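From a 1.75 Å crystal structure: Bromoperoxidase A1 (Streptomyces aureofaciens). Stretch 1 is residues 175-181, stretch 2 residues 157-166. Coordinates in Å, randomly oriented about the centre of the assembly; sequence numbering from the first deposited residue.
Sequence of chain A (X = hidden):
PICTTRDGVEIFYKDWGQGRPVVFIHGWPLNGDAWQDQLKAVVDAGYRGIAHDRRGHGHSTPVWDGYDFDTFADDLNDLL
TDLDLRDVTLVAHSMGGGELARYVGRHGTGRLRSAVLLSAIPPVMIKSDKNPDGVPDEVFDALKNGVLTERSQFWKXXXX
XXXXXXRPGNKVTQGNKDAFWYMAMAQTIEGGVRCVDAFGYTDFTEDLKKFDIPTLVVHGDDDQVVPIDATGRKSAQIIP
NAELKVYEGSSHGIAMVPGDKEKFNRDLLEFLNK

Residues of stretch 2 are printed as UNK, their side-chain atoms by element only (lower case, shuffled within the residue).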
# COMPACT_ATOMS: atom_id res chain seq x y z
N GLY A 175 -19.26 8.71 3.82
CA GLY A 175 -19.04 7.74 2.75
C GLY A 175 -17.66 7.14 2.77
O GLY A 175 -17.47 5.97 2.41
N ASN A 176 -16.59 7.92 3.02
CA ASN A 176 -15.23 7.38 3.03
C ASN A 176 -15.16 6.26 4.11
O ASN A 176 -14.52 5.24 3.84
CB ASN A 176 -14.23 8.48 3.46
CG ASN A 176 -13.75 9.39 2.34
OD1 ASN A 176 -13.73 10.61 2.51
ND2 ASN A 176 -13.33 8.87 1.19
N LYS A 177 -15.72 6.57 5.24
CA LYS A 177 -15.67 5.61 6.37
C LYS A 177 -16.48 4.35 6.04
O LYS A 177 -16.06 3.23 6.36
CB LYS A 177 -16.17 6.25 7.65
CG LYS A 177 -15.46 7.51 8.11
CD LYS A 177 -16.21 8.18 9.29
CE LYS A 177 -15.56 9.55 9.53
NZ LYS A 177 -16.05 10.17 10.81
N ASP A 178 -17.65 4.56 5.42
CA ASP A 178 -18.46 3.41 5.05
C ASP A 178 -17.78 2.57 3.99
O ASP A 178 -17.85 1.35 3.98
CB ASP A 178 -19.85 3.84 4.55
CG ASP A 178 -20.71 4.42 5.66
OD1 ASP A 178 -20.48 4.28 6.86
OD2 ASP A 178 -21.64 5.18 5.30
N ALA A 179 -17.08 3.22 3.04
CA ALA A 179 -16.37 2.44 2.01
C ALA A 179 -15.17 1.65 2.56
O ALA A 179 -14.86 0.55 2.07
CB ALA A 179 -15.91 3.38 0.90
N PHE A 180 -14.50 2.24 3.56
CA PHE A 180 -13.42 1.56 4.27
C PHE A 180 -13.96 0.25 4.86
O PHE A 180 -13.36 -0.81 4.64
CB PHE A 180 -12.89 2.50 5.38
CG PHE A 180 -11.76 1.90 6.19
CD1 PHE A 180 -10.45 2.09 5.79
CD2 PHE A 180 -12.04 1.23 7.36
CE1 PHE A 180 -9.43 1.55 6.57
CE2 PHE A 180 -11.01 0.70 8.14
CZ PHE A 180 -9.70 0.87 7.73
N TRP A 181 -15.05 0.41 5.60
CA TRP A 181 -15.68 -0.80 6.19
C TRP A 181 -16.07 -1.80 5.12
O TRP A 181 -15.81 -3.00 5.27
CB TRP A 181 -16.89 -0.36 7.01
CG TRP A 181 -17.74 -1.48 7.55
CD1 TRP A 181 -17.53 -2.21 8.66
CD2 TRP A 181 -18.92 -1.97 6.91
NE1 TRP A 181 -18.58 -3.15 8.78
CE2 TRP A 181 -19.43 -3.00 7.73
CE3 TRP A 181 -19.63 -1.62 5.77
CZ2 TRP A 181 -20.59 -3.70 7.41
CZ3 TRP A 181 -20.80 -2.30 5.47
CH2 TRP A 181 -21.27 -3.37 6.28
N UNK A 157 -14.35 1.71 13.82
CA UNK A 157 -13.56 2.53 14.73
C UNK A 157 -12.20 2.92 14.14
O UNK A 157 -11.74 4.04 14.37
c UNK A 157 -14.60 1.48 16.81
o UNK A 157 -15.62 2.14 16.63
c UNK A 157 -13.32 1.76 16.03
o UNK A 157 -14.56 0.58 17.66
N UNK A 158 -11.59 2.02 13.41
CA UNK A 158 -10.28 2.26 12.80
C UNK A 158 -10.33 3.29 11.69
O UNK A 158 -9.30 3.97 11.48
c UNK A 158 -8.40 1.03 11.59
o UNK A 158 -9.65 0.05 13.41
c UNK A 158 -9.77 0.92 12.24
N UNK A 159 -11.48 3.40 11.02
CA UNK A 159 -11.54 4.42 9.93
C UNK A 159 -11.28 5.81 10.44
O UNK A 159 -10.73 6.64 9.68
c UNK A 159 -12.92 4.33 9.27
N UNK A 160 -11.61 6.14 11.68
CA UNK A 160 -11.37 7.46 12.24
C UNK A 160 -9.87 7.82 12.23
O UNK A 160 -9.53 8.87 11.70
o UNK A 160 -13.88 9.54 13.19
c UNK A 160 -11.86 7.57 13.69
c UNK A 160 -14.21 8.34 13.13
c UNK A 160 -13.36 7.28 13.83
o UNK A 160 -15.24 7.98 12.50
N UNK A 161 -9.04 6.92 12.73
CA UNK A 161 -7.60 7.18 12.70
C UNK A 161 -7.04 7.13 11.28
O UNK A 161 -6.09 7.86 10.94
N UNK A 162 -7.54 6.20 10.46
CA UNK A 162 -6.99 6.01 9.12
C UNK A 162 -7.09 7.31 8.32
O UNK A 162 -6.20 7.64 7.55
c UNK A 162 -6.44 3.18 7.27
c UNK A 162 -7.80 4.90 8.44
c UNK A 162 -7.01 4.32 4.79
c UNK A 162 -7.21 4.32 7.19
c UNK A 162 -5.96 2.59 6.11
c UNK A 162 -7.53 4.88 5.97
c UNK A 162 -6.25 3.20 4.91
N UNK A 163 -8.18 8.05 8.49
CA UNK A 163 -8.41 9.28 7.73
C UNK A 163 -8.17 10.52 8.56
O UNK A 163 -8.45 11.63 8.05
c UNK A 163 -10.91 6.31 4.38
c UNK A 163 -9.89 9.33 7.26
c UNK A 163 -10.24 8.29 6.24
c UNK A 163 -11.50 6.32 5.63
c UNK A 163 -9.66 8.24 5.00
c UNK A 163 -11.17 7.29 6.57
c UNK A 163 -9.96 7.28 4.05
N UNK A 164 -7.62 10.41 9.77
CA UNK A 164 -7.44 11.56 10.65
C UNK A 164 -8.73 12.35 10.73
O UNK A 164 -8.79 13.59 10.75
o UNK A 164 -5.09 11.77 10.24
c UNK A 164 -6.30 12.50 10.17
N UNK A 165 -9.84 11.62 10.96
CA UNK A 165 -11.15 12.27 10.93
C UNK A 165 -11.48 12.96 12.24
O UNK A 165 -12.58 13.51 12.43
c UNK A 165 -12.18 11.17 10.60
N UNK A 166 -10.56 12.93 13.19
CA UNK A 166 -10.68 13.66 14.44
C UNK A 166 -10.25 15.12 14.28
O UNK A 166 -10.44 15.90 15.23
c UNK A 166 -8.56 12.40 15.02
o UNK A 166 -7.78 13.01 14.29
c UNK A 166 -9.86 12.98 15.54
n UNK A 166 -8.30 11.15 15.41

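Position 157 has four side-chain atoms, two carbons with two oxygens on the second; its CA-to-CB bond points away from stretch 1, which it does not touch. This short carboxylate is Asp157. Position 158 carries three atoms, with a CB bonded to one oxygen and one carbon, the latter 4.1 Å from CZ of Phe180. That beta-branched pattern is threonine, and the carbon is the methyl CG2 of Thr158.

Position 159 has a single side-chain carbon, CB, directed toward stretch 1, 3.7 Å from CD2 of Phe180 and 4.1 Å from CB of Lys177; it is Ala159. The backbones come nearest here, with the CA atoms of Lys177 and Ala159 5.6 Å apart, and CA of Ala159 lies over one face of the Phe180 ring.

Position 160 has three carbons, the third carrying two oxygens, one of them 2.9 Å from NZ of Lys177; it is Glu160. Its CA-to-CB bond points away, yet chi1 and chi2 (both m) bring the carboxylate back: the near oxygen is OE2, in a hydrogen-bonded salt bridge, and NZ of Lys177 makes a weak bond of 3.3 Å to OE1 of Glu160. Position 161 has no side-chain atom and no contact with stretch 1; it is Gly161.

Position 162 has one carbon followed by a six-carbon ring with no oxygen, and a ring carbon lies 3.5 Å from CE1 of Phe180. It is Phe162, and that carbon is CD2; the edge of Phe180 meets the face of Phe162, with centroids 4.7 Å apart and planes at 56°. Position 163, the first to leave helical phi/psi, again has one carbon and a six-carbon ring without oxygen. CB of Asn176 lies over the ring face, 4.3 Å from the centroid and 19° off the normal, a CH-pi contact, and CB of Phe180 lies at the ring edge. This is Phe163, its CE2 4.1 Å from CB of Phe180.

Position 164 shows one carbon and one oxygen, out of reach of stretch 1: Ser164, with left-handed phi/psi of 48/48°. Position 165 has one carbon, CB, 3.9 Å from CE of Lys177; it is Ala165, whose N bonds to O of Glu160 (2.9 Å), closing the chain back on the helix end. Position 166 has two carbons, the second bearing an oxygen and a nitrogen; its CA-to-CB bond points away and it makes no contact with stretch 1. It is Asn166.

The axes of helices 175-181 and 157-162 approach to 9.3 Å with 122° between their directions; the two stretches together bury 428 Å², part of it by Phe163 and Ala165 after the second helix. Phe180 packs among Thr158, Ala159, Phe162 and Phe163, and the small Ala159 accompanies the close backbone approach. Lys177, extended beyond chi1 (chi2 to chi4 all t), runs past Ala159 and Ala165 to its charged partner, so its aliphatic portion adds apolar contact while its ammonium pairs with Glu160.

Stretch 2, residues 157-166: DTAEGFFSAN
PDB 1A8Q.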